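Local atomic coordinates of dihydrofolate reductase (Enterococcus faecalis, PDB entry 4M7U), a protein that reduces 7,8-dihydrofolate to 5,6,7,8-tetrahydrofolate with NADPH as the hydride donor, probably a key step in folate metabolism. Residues Ala11-Asp17 and Val120-Ile126. Sequence-based numbering, arbitrary orientation.
Sequences AAIWAQD and VLYRTMI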
ATOM      1  N   ALA A  11      -0.577   2.289   7.889  1.00 20.63           N
ATOM      2  CA  ALA A  11       0.562   1.497   7.456  1.00 14.87           C
ATOM      3  C   ALA A  11       0.611   1.618   5.951  1.00 12.87           C
ATOM      4  O   ALA A  11      -0.433   1.563   5.296  1.00 17.14           O
ATOM      5  CB  ALA A  11       0.378   0.032   7.842  1.00 12.06           C
ATOM      6  N   ALA A  12       1.805   1.792   5.391  1.00 12.03           N
ATOM      7  CA  ALA A  12       1.958   1.662   3.943  1.00 10.79           C
ATOM      8  C   ALA A  12       2.579   0.291   3.647  1.00 14.59           C
ATOM      9  O   ALA A  12       3.552  -0.120   4.298  1.00 10.71           O
ATOM     10  CB  ALA A  12       2.818   2.785   3.382  1.00 13.88           C
ATOM     11  N   ILE A  13       2.000  -0.429   2.689  1.00  9.65           N
ATOM     12  CA  ILE A  13       2.513  -1.746   2.315  1.00 12.33           C
ATOM     13  C   ILE A  13       2.705  -1.848   0.806  1.00 12.19           C
ATOM     14  O   ILE A  13       1.839  -1.441   0.027  1.00 15.07           O
ATOM     15  CB  ILE A  13       1.595  -2.886   2.804  1.00 11.36           C
ATOM     16  CG1 ILE A  13       2.233  -4.245   2.502  1.00 17.03           C
ATOM     17  CG2 ILE A  13       0.256  -2.813   2.118  1.00 24.92           C
ATOM     18  CD1 ILE A  13       1.553  -5.398   3.199  1.00 20.52           C
ATOM     19  N   TRP A  14       3.850  -2.366   0.380  1.00 13.52           N
ATOM     20  CA  TRP A  14       4.085  -2.511  -1.047  1.00 11.08           C
ATOM     21  C   TRP A  14       5.198  -3.495  -1.311  1.00 17.35           C
ATOM     22  O   TRP A  14       5.974  -3.827  -0.405  1.00 11.71           O
ATOM     23  CB  TRP A  14       4.380  -1.153  -1.716  1.00 12.54           C
ATOM     24  CG  TRP A  14       5.761  -0.608  -1.490  1.00 11.71           C
ATOM     25  CD1 TRP A  14       6.834  -0.698  -2.340  1.00 11.87           C
ATOM     26  CD2 TRP A  14       6.219   0.108  -0.327  1.00 10.40           C
ATOM     27  NE1 TRP A  14       7.929  -0.079  -1.773  1.00 17.67           N
ATOM     28  CE2 TRP A  14       7.581   0.413  -0.548  1.00 12.97           C
ATOM     29  CE3 TRP A  14       5.605   0.519   0.861  1.00 13.65           C
ATOM     30  CZ2 TRP A  14       8.337   1.134   0.395  1.00 16.74           C
ATOM     31  CZ3 TRP A  14       6.353   1.221   1.793  1.00 10.67           C
ATOM     32  CH2 TRP A  14       7.713   1.523   1.553  1.00 17.94           C
ATOM     33  N   ALA A  15       5.241  -3.978  -2.552  1.00 11.95           N
ATOM     34  CA  ALA A  15       6.374  -4.744  -3.041  1.00 11.38           C
ATOM     35  C   ALA A  15       7.013  -3.938  -4.160  1.00 12.67           C
ATOM     36  O   ALA A  15       6.311  -3.306  -4.964  1.00 14.50           O
ATOM     37  CB  ALA A  15       5.933  -6.102  -3.554  1.00  9.95           C
ATOM     38  N   GLN A  16       8.341  -3.946  -4.205  1.00  9.87           N
ATOM     39  CA  GLN A  16       9.076  -3.317  -5.302  1.00  9.62           C
ATOM     40  C   GLN A  16      10.286  -4.167  -5.681  1.00 14.18           C
ATOM     41  O   GLN A  16      10.743  -4.998  -4.872  1.00 11.29           O
ATOM     42  CB  GLN A  16       9.544  -1.918  -4.890  1.00  7.80           C
ATOM     43  CG  GLN A  16      10.599  -1.941  -3.793  1.00 11.10           C
ATOM     44  CD  GLN A  16      11.142  -0.575  -3.481  1.00 24.57           C
ATOM     45  OE1 GLN A  16      10.445   0.272  -2.909  1.00 25.94           O
ATOM     46  NE2 GLN A  16      12.398  -0.342  -3.855  1.00 22.62           N
ATOM     47  N   ASP A  17      10.813  -3.934  -6.891  1.00 13.08           N
ATOM     48  CA  ASP A  17      12.028  -4.607  -7.361  1.00 12.89           C
ATOM     49  C   ASP A  17      13.264  -3.768  -7.007  1.00 12.95           C
ATOM     50  O   ASP A  17      13.132  -2.708  -6.396  1.00 14.83           O
ATOM     51  CB  ASP A  17      11.939  -4.952  -8.865  1.00 12.60           C
ATOM     52  CG  ASP A  17      12.258  -3.778  -9.786  1.00 12.66           C
ATOM     53  OD1 ASP A  17      12.414  -2.611  -9.307  1.00 12.75           O
ATOM     54  OD2 ASP A  17      12.337  -4.027 -11.024  1.00 13.36           O
ATOM     55  N   VAL A 120       4.082   3.109  10.036  1.00 20.33           N
ATOM     56  CA  VAL A 120       4.893   1.933   9.734  1.00 14.35           C
ATOM     57  C   VAL A 120       4.897   1.714   8.235  1.00 14.56           C
ATOM     58  O   VAL A 120       3.908   2.033   7.572  1.00 14.88           O
ATOM     59  CB  VAL A 120       4.363   0.672  10.475  1.00 22.72           C
ATOM     60  CG1 VAL A 120       2.887   0.524  10.258  1.00 26.14           C
ATOM     61  CG2 VAL A 120       5.082  -0.600  10.017  1.00 20.85           C
ATOM     62  N   LEU A 121       6.027   1.219   7.712  1.00 18.55           N
ATOM     63  CA  LEU A 121       6.158   0.796   6.318  1.00 16.04           C
ATOM     64  C   LEU A 121       6.432  -0.708   6.267  1.00 16.61           C
ATOM     65  O   LEU A 121       7.370  -1.210   6.907  1.00 10.94           O
ATOM     66  CB  LEU A 121       7.309   1.539   5.632  1.00 12.22           C
ATOM     67  CG  LEU A 121       7.313   3.067   5.761  1.00 15.49           C
ATOM     68  CD1 LEU A 121       8.552   3.641   5.091  1.00  9.02           C
ATOM     69  CD2 LEU A 121       6.041   3.679   5.145  1.00 10.36           C
ATOM     70  N   TYR A 122       5.615  -1.423   5.504  1.00  9.91           N
ATOM     71  CA  TYR A 122       5.878  -2.823   5.201  1.00  9.49           C
ATOM     72  C   TYR A 122       6.306  -2.937   3.748  1.00 13.02           C
ATOM     73  O   TYR A 122       5.492  -2.754   2.836  1.00 16.34           O
ATOM     74  CB  TYR A 122       4.619  -3.650   5.410  1.00 12.55           C
ATOM     75  CG  TYR A 122       4.138  -3.679   6.843  1.00 17.01           C
ATOM     76  CD1 TYR A 122       2.909  -3.134   7.192  1.00 15.51           C
ATOM     77  CD2 TYR A 122       4.904  -4.269   7.844  1.00 17.27           C
ATOM     78  CE1 TYR A 122       2.452  -3.171   8.498  1.00 18.04           C
ATOM     79  CE2 TYR A 122       4.454  -4.308   9.163  1.00 20.02           C
ATOM     80  CZ  TYR A 122       3.230  -3.756   9.478  1.00 20.93           C
ATOM     81  OH  TYR A 122       2.778  -3.790  10.778  1.00 31.11           O
ATOM     82  N   ARG A 123       7.579  -3.234   3.519  1.00 15.99           N
ATOM     83  CA  ARG A 123       8.100  -3.323   2.154  1.00  8.51           C
ATOM     84  C   ARG A 123       8.627  -4.707   1.827  1.00 10.94           C
ATOM     85  O   ARG A 123       9.435  -5.280   2.580  1.00  8.18           O
ATOM     86  CB  ARG A 123       9.229  -2.303   1.933  1.00 12.71           C
ATOM     87  CG  ARG A 123       9.820  -2.364   0.517  1.00 15.60           C
ATOM     88  CD  ARG A 123      10.837  -1.249   0.288  1.00 18.96           C
ATOM     89  NE  ARG A 123      12.141  -1.568   0.857  1.00 19.59           N
ATOM     90  CZ  ARG A 123      13.274  -0.972   0.502  1.00 30.82           C
ATOM     91  NH1 ARG A 123      13.261  -0.010  -0.419  1.00 10.52           N
ATOM     92  NH2 ARG A 123      14.421  -1.346   1.055  1.00 20.69           N
ATOM     93  N   THR A 124       8.177  -5.248   0.698  1.00 10.79           N
ATOM     94  CA  THR A 124       8.751  -6.489   0.181  1.00 10.60           C
ATOM     95  C   THR A 124       9.766  -6.123  -0.890  1.00  8.85           C
ATOM     96  O   THR A 124       9.400  -5.657  -1.972  1.00 15.26           O
ATOM     97  CB  THR A 124       7.691  -7.399  -0.447  1.00 11.13           C
ATOM     98  OG1 THR A 124       6.730  -7.774   0.553  1.00 11.33           O
ATOM     99  CG2 THR A 124       8.353  -8.661  -1.035  1.00 11.35           C
ATOM    100  N   MET A 125      11.044  -6.300  -0.583  1.00 12.87           N
ATOM    101  CA  MET A 125      12.112  -5.962  -1.529  1.00 10.65           C
ATOM    102  C   MET A 125      12.438  -7.192  -2.379  1.00 15.85           C
ATOM    103  O   MET A 125      12.899  -8.213  -1.861  1.00 11.26           O
ATOM    104  CB  MET A 125      13.350  -5.455  -0.767  1.00 12.71           C
ATOM    105  CG  MET A 125      14.536  -5.070  -1.661  1.00 21.38           C
ATOM    106  SD  MET A 125      14.114  -3.980  -3.048  1.00 33.82           S
ATOM    107  CE  MET A 125      14.337  -2.398  -2.297  1.00 20.75           C
ATOM    108  N   ILE A 126      12.173  -7.103  -3.678  1.00 11.72           N
ATOM    109  CA  ILE A 126      12.406  -8.230  -4.574  1.00 12.42           C
ATOM    110  C   ILE A 126      13.718  -8.033  -5.336  1.00 17.14           C
ATOM    111  O   ILE A 126      13.887  -7.058  -6.083  1.00 13.42           O
ATOM    112  CB  ILE A 126      11.236  -8.391  -5.570  1.00  9.17           C
ATOM    113  CG1 ILE A 126       9.899  -8.484  -4.808  1.00 11.10           C
ATOM    114  CG2 ILE A 126      11.439  -9.604  -6.428  1.00  9.55           C
ATOM    115  CD1 ILE A 126       8.660  -8.537  -5.728  1.00  5.93           C
TER
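Strands 11-17 and 120-126 run parallel, their axes 4.7 Å apart at closest approach and 15° from alignment. The six interstrand hydrogen bonds form the evenly spaced parallel ladder: Ala12, Trp14 and Gln16 donate N to O of Val120, Tyr122 and Thr124 (each 3.0 Å) and accept through O from N of Tyr122 (2.7 Å), Thr124 (2.8 Å) and Ile126 (2.8 Å). On the sheet face that carries Trp14, Arg123 CB lies over the indole, 4.1 Å from the six-membered ring centroid and 19° off its normal, a CH-pi contact; the indole NE1 donates to Gln16 OE1 (2.8 Å), tying next-but-one side chains together. On the opposite sheet face, Ala11 CB meets Val120 CG1 (3.5 Å), and Ile13 CG1 packs on Tyr122 CB (3.8 Å). Ala15 binds NADP(+), so this adjacent pair of inner strands of the DHFR sheet reaches the cofactor site. Strand 101-104 bonds to Ala11 and Ile13, antiparallel strand 162-169 flanks 120-126, where Glu165 salt-bridges Arg123, and helix 33-43 covers Ile13 and Ala15, its Asp35 hydrogen-bonding Thr124.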